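Local structure of ribonucleoside triphosphate reductase (Lactobacillus leichmannii, 1L1L) at residues I216-P221 / V228-L233; I235-H238 / T242-D245. The protein reduces ribonucleoside triphosphates to 2'-deoxyribonucleoside triphosphates with the help of a B12 cofactor, as an allosterically regulated monomer of the class II ribonucleotide reductases. One frame throughout, in Å; residues are numbered along the deposited sequence.

Contact 1: I216-P221 / V228-L233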
loop_
_atom_site.group_PDB
_atom_site.type_symbol
_atom_site.label_atom_id
_atom_site.label_comp_id
_atom_site.label_asym_id
_atom_site.label_seq_id
_atom_site.Cartn_x
_atom_site.Cartn_y
_atom_site.Cartn_z
ATOM N N ILE A 216 28.531 -21.610 14.614
ATOM C CA ILE A 216 27.383 -21.005 15.280
ATOM C C ILE A 216 26.199 -21.754 14.689
ATOM O O ILE A 216 26.102 -21.911 13.472
ATOM C CB ILE A 216 27.252 -19.505 14.954
ATOM C CG1 ILE A 216 28.532 -18.771 15.365
ATOM C CG2 ILE A 216 26.051 -18.916 15.687
ATOM C CD1 ILE A 216 28.575 -17.311 14.939
ATOM N N TYR A 217 25.309 -22.233 15.550
ATOM C CA TYR A 217 24.159 -22.997 15.094
ATOM C C TYR A 217 22.839 -22.438 15.610
ATOM O O TYR A 217 22.716 -22.104 16.790
ATOM C CB TYR A 217 24.337 -24.457 15.522
ATOM C CG TYR A 217 23.117 -25.325 15.341
ATOM C CD1 TYR A 217 22.087 -25.316 16.282
ATOM C CD2 TYR A 217 22.986 -26.150 14.222
ATOM C CE1 TYR A 217 20.957 -26.104 16.116
ATOM C CE2 TYR A 217 21.854 -26.944 14.047
ATOM C CZ TYR A 217 20.846 -26.913 15.000
ATOM O OH TYR A 217 19.721 -27.685 14.835
ATOM N N TYR A 218 21.853 -22.342 14.717
ATOM C CA TYR A 218 20.535 -21.824 15.070
ATOM C C TYR A 218 19.409 -22.661 14.463
ATOM O O TYR A 218 19.342 -22.864 13.246
ATOM C CB TYR A 218 20.392 -20.370 14.605
ATOM C CG TYR A 218 19.049 -19.731 14.934
ATOM C CD1 TYR A 218 18.432 -18.864 14.032
ATOM C CD2 TYR A 218 18.402 -19.987 16.147
ATOM C CE1 TYR A 218 17.201 -18.267 14.326
ATOM C CE2 TYR A 218 17.171 -19.395 16.452
ATOM C CZ TYR A 218 16.578 -18.539 15.537
ATOM O OH TYR A 218 15.362 -17.958 15.820
ATOM N N ARG A 219 18.528 -23.144 15.331
ATOM C CA ARG A 219 17.379 -23.944 14.930
ATOM C C ARG A 219 16.222 -22.959 14.795
ATOM O O ARG A 219 15.794 -22.368 15.787
ATOM C CB ARG A 219 17.078 -24.985 16.021
ATOM C CG ARG A 219 15.657 -25.521 16.018
ATOM C CD ARG A 219 15.384 -26.388 14.810
ATOM N NE ARG A 219 15.817 -27.765 15.007
ATOM C CZ ARG A 219 15.670 -28.718 14.095
ATOM N NH1 ARG A 219 15.103 -28.433 12.930
ATOM N NH2 ARG A 219 16.081 -29.956 14.342
ATOM N N LEU A 220 15.721 -22.772 13.578
ATOM C CA LEU A 220 14.638 -21.819 13.361
ATOM C C LEU A 220 13.254 -22.243 13.817
ATOM O O LEU A 220 12.745 -23.290 13.420
ATOM C CB LEU A 220 14.536 -21.425 11.886
ATOM C CG LEU A 220 15.446 -20.297 11.400
ATOM C CD1 LEU A 220 16.883 -20.751 11.461
ATOM C CD2 LEU A 220 15.053 -19.899 9.986
ATOM N N PRO A 221 12.636 -21.440 14.688
ATOM C CA PRO A 221 11.294 -21.831 15.110
ATOM C C PRO A 221 10.441 -21.628 13.866
ATOM O O PRO A 221 10.681 -20.698 13.096
ATOM C CB PRO A 221 10.979 -20.839 16.229
ATOM C CG PRO A 221 11.893 -19.666 15.948
ATOM C CD PRO A 221 13.150 -20.320 15.493
ATOM N N VAL A 228 12.847 -13.868 10.577
ATOM C CA VAL A 228 13.477 -12.574 10.811
ATOM C C VAL A 228 14.784 -12.713 11.604
ATOM O O VAL A 228 15.823 -12.195 11.190
ATOM C CB VAL A 228 12.531 -11.609 11.576
ATOM C CG1 VAL A 228 13.266 -10.306 11.909
ATOM C CG2 VAL A 228 11.288 -11.308 10.720
ATOM N N LEU A 229 14.723 -13.413 12.736
ATOM C CA LEU A 229 15.899 -13.618 13.582
ATOM C C LEU A 229 17.045 -14.327 12.848
ATOM O O LEU A 229 18.220 -14.040 13.102
ATOM C CB LEU A 229 15.509 -14.410 14.843
ATOM C CG LEU A 229 14.525 -13.707 15.786
ATOM C CD1 LEU A 229 14.182 -14.609 16.958
ATOM C CD2 LEU A 229 15.122 -12.401 16.271
ATOM N N ALA A 230 16.703 -15.235 11.934
ATOM C CA ALA A 230 17.709 -15.979 11.174
ATOM C C ALA A 230 18.449 -15.083 10.174
ATOM O O ALA A 230 19.643 -15.277 9.898
ATOM C CB ALA A 230 17.058 -17.122 10.450
ATOM N N ASN A 231 17.739 -14.114 9.614
ATOM C CA ASN A 231 18.361 -13.195 8.671
ATOM C C ASN A 231 19.140 -12.175 9.495
ATOM O O ASN A 231 20.205 -11.709 9.080
ATOM C CB ASN A 231 17.296 -12.496 7.817
ATOM C CG ASN A 231 17.892 -11.492 6.845
ATOM O OD1 ASN A 231 18.674 -11.851 5.964
ATOM N ND2 ASN A 231 17.520 -10.227 7.001
ATOM N N ALA A 232 18.611 -11.848 10.674
ATOM C CA ALA A 232 19.254 -10.888 11.572
ATOM C C ALA A 232 20.598 -11.427 12.065
ATOM O O ALA A 232 21.585 -10.683 12.165
ATOM C CB ALA A 232 18.345 -10.582 12.765
ATOM N N LEU A 233 20.620 -12.723 12.369
ATOM C CA LEU A 233 21.830 -13.397 12.835
ATOM C C LEU A 233 22.871 -13.392 11.714
ATOM O O LEU A 233 24.013 -12.976 11.916
ATOM C CB LEU A 233 21.502 -14.842 13.239
ATOM C CG LEU A 233 22.677 -15.755 13.612
ATOM C CD1 LEU A 233 23.453 -15.138 14.765
ATOM C CD2 LEU A 233 22.154 -17.151 13.978
#
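Y218 reaches from the strand onto the 228-233 part of helix 224-236 and meets three of its residues. Its CG lies anti to the backbone N (chi1 -180°), and this carries the ring out toward the helix. The CB end of the side chain rests on L233, with Y218 CB 3.7 Å from L233 CD2. Further out, the ring turns an edge to the helix backbone: A230 CA lies in the ring plane, 3.9 Å from Y218 CE1. The phenol oxygen ends against L229, where Y218 OH is 3.7 Å from L229 CB and about as far from L229 CD1. This is the first strand and the helix of a beta-alpha-beta unit, 216-219, 224-236 and 249-253, within the insertion domain of the B12-dependent enzyme. The short strand and helix segments run nearly antiparallel, at 168°, with axes 10.0 Å apart. L233 also packs on L250 and L252 of strand 249-253, so it touches both strands of the unit. The small side chain of A230 meets the fork of L220. L220 CD2 to A230 CB, at 3.5 Å, is tighter than usual. L220 also touches L277 of helix 275-289.

Contact 2: I235-H238 / T242-D245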
loop_
_atom_site.group_PDB
_atom_site.type_symbol
_atom_site.label_atom_id
_atom_site.label_comp_id
_atom_site.label_asym_id
_atom_site.label_seq_id
_atom_site.Cartn_x
_atom_site.Cartn_y
_atom_site.Cartn_z
ATOM N N ILE A 235 23.202 -11.475 9.132
ATOM C CA ILE A 235 23.713 -10.139 8.878
ATOM C C ILE A 235 24.671 -9.658 9.972
ATOM O O ILE A 235 25.801 -9.252 9.685
ATOM C CB ILE A 235 22.555 -9.116 8.749
ATOM C CG1 ILE A 235 21.752 -9.390 7.474
ATOM C CG2 ILE A 235 23.111 -7.708 8.730
ATOM C CD1 ILE A 235 20.459 -8.576 7.368
ATOM N N ASP A 236 24.224 -9.708 11.222
ATOM C CA ASP A 236 25.041 -9.244 12.337
ATOM C C ASP A 236 26.390 -9.966 12.523
ATOM O O ASP A 236 27.289 -9.432 13.183
ATOM C CB ASP A 236 24.243 -9.295 13.653
ATOM C CG ASP A 236 23.115 -8.257 13.713
ATOM O OD1 ASP A 236 23.293 -7.138 13.195
ATOM O OD2 ASP A 236 22.052 -8.552 14.302
ATOM N N LEU A 237 26.535 -11.159 11.947
ATOM C CA LEU A 237 27.785 -11.913 12.072
ATOM C C LEU A 237 28.866 -11.393 11.131
ATOM O O LEU A 237 30.001 -11.877 11.144
ATOM C CB LEU A 237 27.561 -13.398 11.788
ATOM C CG LEU A 237 26.851 -14.229 12.859
ATOM C CD1 LEU A 237 26.796 -15.677 12.398
ATOM C CD2 LEU A 237 27.593 -14.114 14.189
ATOM N N HIS A 238 28.511 -10.420 10.300
ATOM C CA HIS A 238 29.470 -9.855 9.367
ATOM C C HIS A 238 30.163 -8.643 9.981
ATOM O O HIS A 238 31.089 -8.097 9.385
ATOM C CB HIS A 238 28.771 -9.430 8.065
ATOM C CG HIS A 238 28.428 -10.567 7.152
ATOM N ND1 HIS A 238 27.398 -11.446 7.405
ATOM C CD2 HIS A 238 28.977 -10.961 5.978
ATOM C CE1 HIS A 238 27.326 -12.332 6.429
ATOM N NE2 HIS A 238 28.274 -12.061 5.549
ATOM N N THR A 242 28.905 -6.778 16.632
ATOM C CA THR A 242 27.908 -7.751 17.065
ATOM C C THR A 242 28.419 -9.171 16.855
ATOM O O THR A 242 27.642 -10.089 16.590
ATOM C CB THR A 242 26.583 -7.578 16.285
ATOM O OG1 THR A 242 26.859 -7.506 14.883
ATOM C CG2 THR A 242 25.872 -6.313 16.717
ATOM N N ASN A 243 29.733 -9.339 16.974
ATOM C CA ASN A 243 30.372 -10.638 16.805
ATOM C C ASN A 243 31.779 -10.618 17.406
ATOM O O ASN A 243 32.780 -10.755 16.695
ATOM C CB ASN A 243 30.452 -11.006 15.322
ATOM C CG ASN A 243 30.972 -12.414 15.102
ATOM O OD1 ASN A 243 31.218 -13.155 16.059
ATOM N ND2 ASN A 243 31.136 -12.793 13.842
ATOM N N PRO A 244 31.869 -10.443 18.732
ATOM C CA PRO A 244 33.166 -10.409 19.412
ATOM C C PRO A 244 34.040 -11.639 19.152
ATOM O O PRO A 244 35.229 -11.511 18.864
ATOM C CB PRO A 244 32.778 -10.251 20.886
ATOM C CG PRO A 244 31.404 -10.876 20.955
ATOM C CD PRO A 244 30.764 -10.348 19.702
ATOM N N ASP A 245 33.445 -12.826 19.242
ATOM C CA ASP A 245 34.171 -14.077 19.028
ATOM C C ASP A 245 34.750 -14.251 17.632
ATOM O O ASP A 245 35.392 -15.263 17.344
ATOM C CB ASP A 245 33.263 -15.263 19.342
ATOM C CG ASP A 245 33.168 -15.539 20.823
ATOM O OD1 ASP A 245 33.028 -14.572 21.603
ATOM O OD2 ASP A 245 33.229 -16.728 21.204
HETATM O O HOH W 1 25.389 -5.581 13.464
#
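T242 lies across D236 with its hydroxyl turned to the helix end. The contact belongs to the loop that follows helix 224-236 and leads to strand 249-253 in the beta-alpha-beta unit. OG1 of T242 sits between its own backbone N and carbonyl carbon (chi1 49°). From there it donates to the main-chain oxygen of D236, with T242 OG1 2.6 Å from D236 O. The donor approaches that carbonyl obliquely, tilted 16° from its plane. T242 OG1 also lies 3.4 Å from D236 CB. A water joins the two polar side chains by a second route: it donates to D236 OD1 at 2.6 Å and to T242 OG1 at 2.8 Å. The other carboxylate oxygen, D236 OD2, is hydrogen-bonded to S147 OG and Y138 OH, which help fix the carboxylate.

One residue on, N243 crosses L237. Its CG is anti to the backbone N, which brings the amide over to the carbonyl of L237. ND2 also hydrogen-bonds to K247 O, so one amide nitrogen links the loop to the chain just before strand 249-253. The amide carbon packs against the leucine, with N243 CG 3.9 Å from L237 CD2. ND2 of N243 stands well off the plane of the L237 carbonyl and donates to L237 O at 3.1 Å, bent to 147° at the hydrogen.

Both contacts use helix 224-236, contact 1 along its middle and contact 2 at its C-terminal end. Their centres are about 13 Å apart, and both lie in the insertion domain, well away from the centre of the chain. The touching residues of contact 2 are all buried, whereas Y218 and L229 of contact 1 are partly exposed. Their chemistry differs. Contact 1 joins strand to helix through apolar packing, with no hydrogen bond between its segments. Contact 2 joins the helix end to a loop and relies on side-chain donors to main-chain carbonyls, plus a water. The two meet directly where I216 CD1 packs 3.4 Å from L237 CD2.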